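Local coordinates for gamma-glutamyltransferase 1 Threonine peptidase. MEROPS family T03 (Pseudomonas nitroreducens, PDB 7D9E), which is the large subunit of a gamma-glutamyltransferase that probably moves gamma-glutamyl groups from donors such as glutathione to amines or water, at residues G86-L91 against R250-I255. Residues are numbered along the deposited sequence; the frame is centred on the assembly and turned at random.
Sequences GKPYFL and REPMRI
Pro252 lays its ring along the flank of strand 87-93, against two alternate residues of it: its CG lies 3.9 Å from CB of Pro88, and its CB meets CB of Phe90. Having no N-H, Pro252 can donate no backbone hydrogen bond to the strand, and its ring lies between the two strands. One direct backbone bond joins them beyond it. Arg250 N donates to Phe90 O at 2.9 Å, nearly straight at the hydrogen (168°), although the donor stands above the carbonyl plane. The return link is indirect: a water accepts from Phe90 N at 3.0 Å and lies within hydrogen-bonding distance of Arg250 O, which is itself 3.4 Å from Phe90 CB. A second water bridges Pro88 O and, more weakly, the carboxylate oxygen Glu251 OE2.

Phe90 and Arg250 send their side chains the same way, side by side. The Phe90 ring, with CG anti to its backbone N (chi1 -176°), brings CD2 to 4.1 Å from Arg250 CB, an oblique approach, and the buried ring also meets that of Phe79 and packs on Ala265 and Pro266. Arg250 runs on extended from CG to NE, so that its guanidinium reaches Asp92 in a salt bridge and Gln322 in a hydrogen bond.

Past Pro252 the two strands diverge. Each is held on its other edge by its hairpin partner: Tyr89 and Leu91 by Leu82 and Met80, Met253 and Ile255 by Thr264 and Leu262. The contact thus joins two beta-hairpins, 77-93 and 248-264, through one directly bonded, partly water-bridged seam, with the Phe90 side chain about 11 Å from the bound DON, in the large-subunit part of the Ntn-hydrolase fold of gamma-glutamyltranspeptidases.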
ATOM      1  N   GLY A  86      -7.738   5.462  21.924  1.00 25.07           N
ATOM      2  CA  GLY A  86      -8.037   6.822  21.543  1.00 25.99           C
ATOM      3  C   GLY A  86      -6.852   7.637  21.101  1.00 24.03           C
ATOM      4  O   GLY A  86      -6.973   8.861  21.011  1.00 26.93           O
ATOM      5  N   LYS A  87      -5.714   6.995  20.804  1.00 24.02           N
ATOM      6  CA  LYS A  87      -4.493   7.691  20.431  1.00 23.52           C
ATOM      7  C   LYS A  87      -4.022   7.198  19.066  1.00 20.35           C
ATOM      8  O   LYS A  87      -4.023   5.991  18.815  1.00 20.98           O
ATOM      9  CB  LYS A  87      -3.377   7.419  21.476  1.00 24.76           C
ATOM     10  CG  LYS A  87      -3.746   7.865  22.876  1.00 29.15           C
ATOM     11  CD  LYS A  87      -2.831   7.288  23.970  1.00 30.99           C
ATOM     12  CE  LYS A  87      -3.134   5.832  24.277  1.00 43.08           C
ATOM     13  N   PRO A  88      -3.617   8.098  18.167  1.00 22.87           N
ATOM     14  CA  PRO A  88      -3.133   7.667  16.847  1.00 20.49           C
ATOM     15  C   PRO A  88      -1.653   7.319  16.862  1.00 17.66           C
ATOM     16  O   PRO A  88      -0.840   7.951  17.541  1.00 22.13           O
ATOM     17  CB  PRO A  88      -3.367   8.916  15.984  1.00 22.70           C
ATOM     18  CG  PRO A  88      -3.173  10.039  16.905  1.00 24.77           C
ATOM     19  CD  PRO A  88      -3.636   9.574  18.293  1.00 24.64           C
ATOM     20  N   TYR A  89      -1.303   6.302  16.074  1.00 18.00           N
ATOM     21  CA  TYR A  89       0.075   5.881  15.941  1.00 19.07           C
ATOM     22  C   TYR A  89       0.351   5.478  14.505  1.00 19.58           C
ATOM     23  O   TYR A  89      -0.561   5.130  13.762  1.00 20.28           O
ATOM     24  CB  TYR A  89       0.397   4.661  16.816  1.00 21.93           C
ATOM     25  CG  TYR A  89       0.192   4.862  18.278  1.00 19.84           C
ATOM     26  CD1 TYR A  89      -1.029   4.589  18.891  1.00 21.26           C
ATOM     27  CD2 TYR A  89       1.237   5.300  19.081  1.00 21.65           C
ATOM     28  CE1 TYR A  89      -1.204   4.765  20.239  1.00 21.93           C
ATOM     29  CE2 TYR A  89       1.061   5.485  20.429  1.00 23.14           C
ATOM     30  CZ  TYR A  89      -0.156   5.211  21.009  1.00 24.45           C
ATOM     31  OH  TYR A  89      -0.309   5.399  22.367  1.00 27.90           O
ATOM     32  N   PHE A  90       1.630   5.516  14.128  1.00 19.15           N
ATOM     33  CA  PHE A  90       2.045   5.086  12.812  1.00 16.02           C
ATOM     34  C   PHE A  90       3.360   4.327  12.915  1.00 17.97           C
ATOM     35  O   PHE A  90       4.320   4.817  13.521  1.00 19.32           O
ATOM     36  CB  PHE A  90       2.216   6.259  11.849  1.00 17.90           C
ATOM     37  CG  PHE A  90       2.563   5.824  10.450  1.00 17.31           C
ATOM     38  CD1 PHE A  90       1.583   5.392   9.579  1.00 16.86           C
ATOM     39  CD2 PHE A  90       3.865   5.828  10.016  1.00 18.61           C
ATOM     40  CE1 PHE A  90       1.891   4.988   8.297  1.00 16.43           C
ATOM     41  CE2 PHE A  90       4.182   5.416   8.733  1.00 18.19           C
ATOM     42  CZ  PHE A  90       3.223   4.988   7.882  1.00 17.84           C
ATOM     43  N   LEU A  91       3.412   3.156  12.293  1.00 17.49           N
ATOM     44  CA  LEU A  91       4.597   2.311  12.303  1.00 16.91           C
ATOM     45  C   LEU A  91       5.084   2.108  10.875  1.00 16.18           C
ATOM     46  O   LEU A  91       4.365   1.568  10.024  1.00 17.07           O
ATOM     47  CB  LEU A  91       4.323   0.974  12.995  1.00 19.17           C
ATOM     48  CG  LEU A  91       5.508   0.003  13.054  1.00 21.04           C
ATOM     49  CD1 LEU A  91       6.630   0.621  13.864  1.00 22.30           C
ATOM     50  CD2 LEU A  91       5.086  -1.323  13.665  1.00 23.06           C
ATOM     51  N   ARG A 250       6.449   6.823  13.851  1.00 21.51           N
ATOM     52  CA  ARG A 250       6.406   8.209  13.411  1.00 21.83           C
ATOM     53  C   ARG A 250       5.070   8.819  13.799  1.00 22.36           C
ATOM     54  O   ARG A 250       4.079   8.110  14.008  1.00 21.73           O
ATOM     55  CB  ARG A 250       6.563   8.325  11.883  1.00 21.57           C
ATOM     56  CG  ARG A 250       7.728   7.510  11.295  1.00 21.41           C
ATOM     57  CD  ARG A 250       7.823   7.764   9.817  1.00 22.71           C
ATOM     58  NE  ARG A 250       8.931   7.092   9.124  1.00 21.35           N
ATOM     59  CZ  ARG A 250      10.175   7.549   9.038  1.00 21.42           C
ATOM     60  NH1 ARG A 250      10.522   8.691   9.604  1.00 24.56           N
ATOM     61  NH2 ARG A 250      11.068   6.849   8.351  1.00 22.32           N
ATOM     62  N   GLU A 251       5.029  10.142  13.843  1.00 23.41           N
ATOM     63  CA  GLU A 251       3.737  10.806  13.999  1.00 22.30           C
ATOM     64  C   GLU A 251       2.916  10.650  12.722  1.00 22.92           C
ATOM     65  O   GLU A 251       3.417  10.920  11.626  1.00 23.43           O
ATOM     66  CB  GLU A 251       3.911  12.280  14.349  1.00 27.04           C
ATOM     67  CG  GLU A 251       4.507  12.477  15.744  1.00 32.02           C
ATOM     68  CD  GLU A 251       3.577  11.984  16.841  1.00 46.85           C
ATOM     69  OE1 GLU A 251       2.360  12.253  16.771  1.00 49.33           O
ATOM     70  OE2 GLU A 251       4.071  11.280  17.744  1.00 51.55           O
ATOM     71  N   PRO A 252       1.677  10.182  12.807  1.00 23.44           N
ATOM     72  CA  PRO A 252       0.875  10.061  11.587  1.00 22.29           C
ATOM     73  C   PRO A 252       0.539  11.426  11.029  1.00 20.31           C
ATOM     74  O   PRO A 252       0.515  12.425  11.755  1.00 23.67           O
ATOM     75  CB  PRO A 252      -0.380   9.296  12.040  1.00 26.89           C
ATOM     76  CG  PRO A 252      -0.458   9.524  13.499  1.00 27.15           C
ATOM     77  CD  PRO A 252       0.978   9.646  13.991  1.00 25.70           C
ATOM     78  N   MET A 253       0.323  11.463   9.714  1.00 21.15           N
ATOM     79  CA  MET A 253      -0.244  12.647   9.081  1.00 21.29           C
ATOM     80  C   MET A 253      -1.667  12.834   9.592  1.00 23.55           C
ATOM     81  O   MET A 253      -2.439  11.875   9.637  1.00 21.62           O
ATOM     82  CB  MET A 253      -0.268  12.472   7.564  1.00 20.84           C
ATOM     83  CG  MET A 253      -1.079  13.533   6.845  1.00 28.24           C
ATOM     84  SD  MET A 253      -0.373  15.190   6.930  1.00 41.20           S
ATOM     85  CE  MET A 253       1.258  14.763   6.332  1.00 29.69           C
ATOM     86  N   ARG A 254      -2.003  14.057  10.009  1.00 20.91           N
ATOM     87  CA  ARG A 254      -3.347  14.401  10.462  1.00 23.04           C
ATOM     88  C   ARG A 254      -3.951  15.446   9.539  1.00 22.91           C
ATOM     89  O   ARG A 254      -3.356  16.504   9.315  1.00 24.29           O
ATOM     90  CB  ARG A 254      -3.302  14.944  11.891  1.00 24.41           C
ATOM     91  CG  ARG A 254      -4.632  15.505  12.361  1.00 27.15           C
ATOM     92  CD  ARG A 254      -4.588  16.122  13.747  1.00 30.13           C
ATOM     93  NE  ARG A 254      -5.858  16.770  14.019  1.00 30.67           N
ATOM     94  CZ  ARG A 254      -6.425  16.880  15.217  1.00 35.13           C
ATOM     95  NH1 ARG A 254      -5.837  16.374  16.295  1.00 42.92           N
ATOM     96  NH2 ARG A 254      -7.596  17.495  15.333  1.00 38.45           N
ATOM     97  N   ILE A 255      -5.165  15.167   9.068  1.00 21.40           N
ATOM     98  CA  ILE A 255      -5.910  16.020   8.152  1.00 19.81           C
ATOM     99  C   ILE A 255      -7.310  16.210   8.736  1.00 22.77           C
ATOM    100  O   ILE A 255      -8.025  15.234   8.986  1.00 24.09           O
ATOM    101  CB  ILE A 255      -5.977  15.377   6.752  1.00 19.77           C
ATOM    102  CG1 ILE A 255      -4.566  15.155   6.199  1.00 24.71           C
ATOM    103  CG2 ILE A 255      -6.855  16.227   5.792  1.00 22.13           C
ATOM    104  CD1 ILE A 255      -4.508  14.060   5.163  1.00 23.26           C
TER
HETATM  105  O   HOH W   1       1.881   8.705  17.352  1.00 31.21           O
HETATM  106  O   HOH W   2       3.341   6.692  16.268  1.00 22.26           O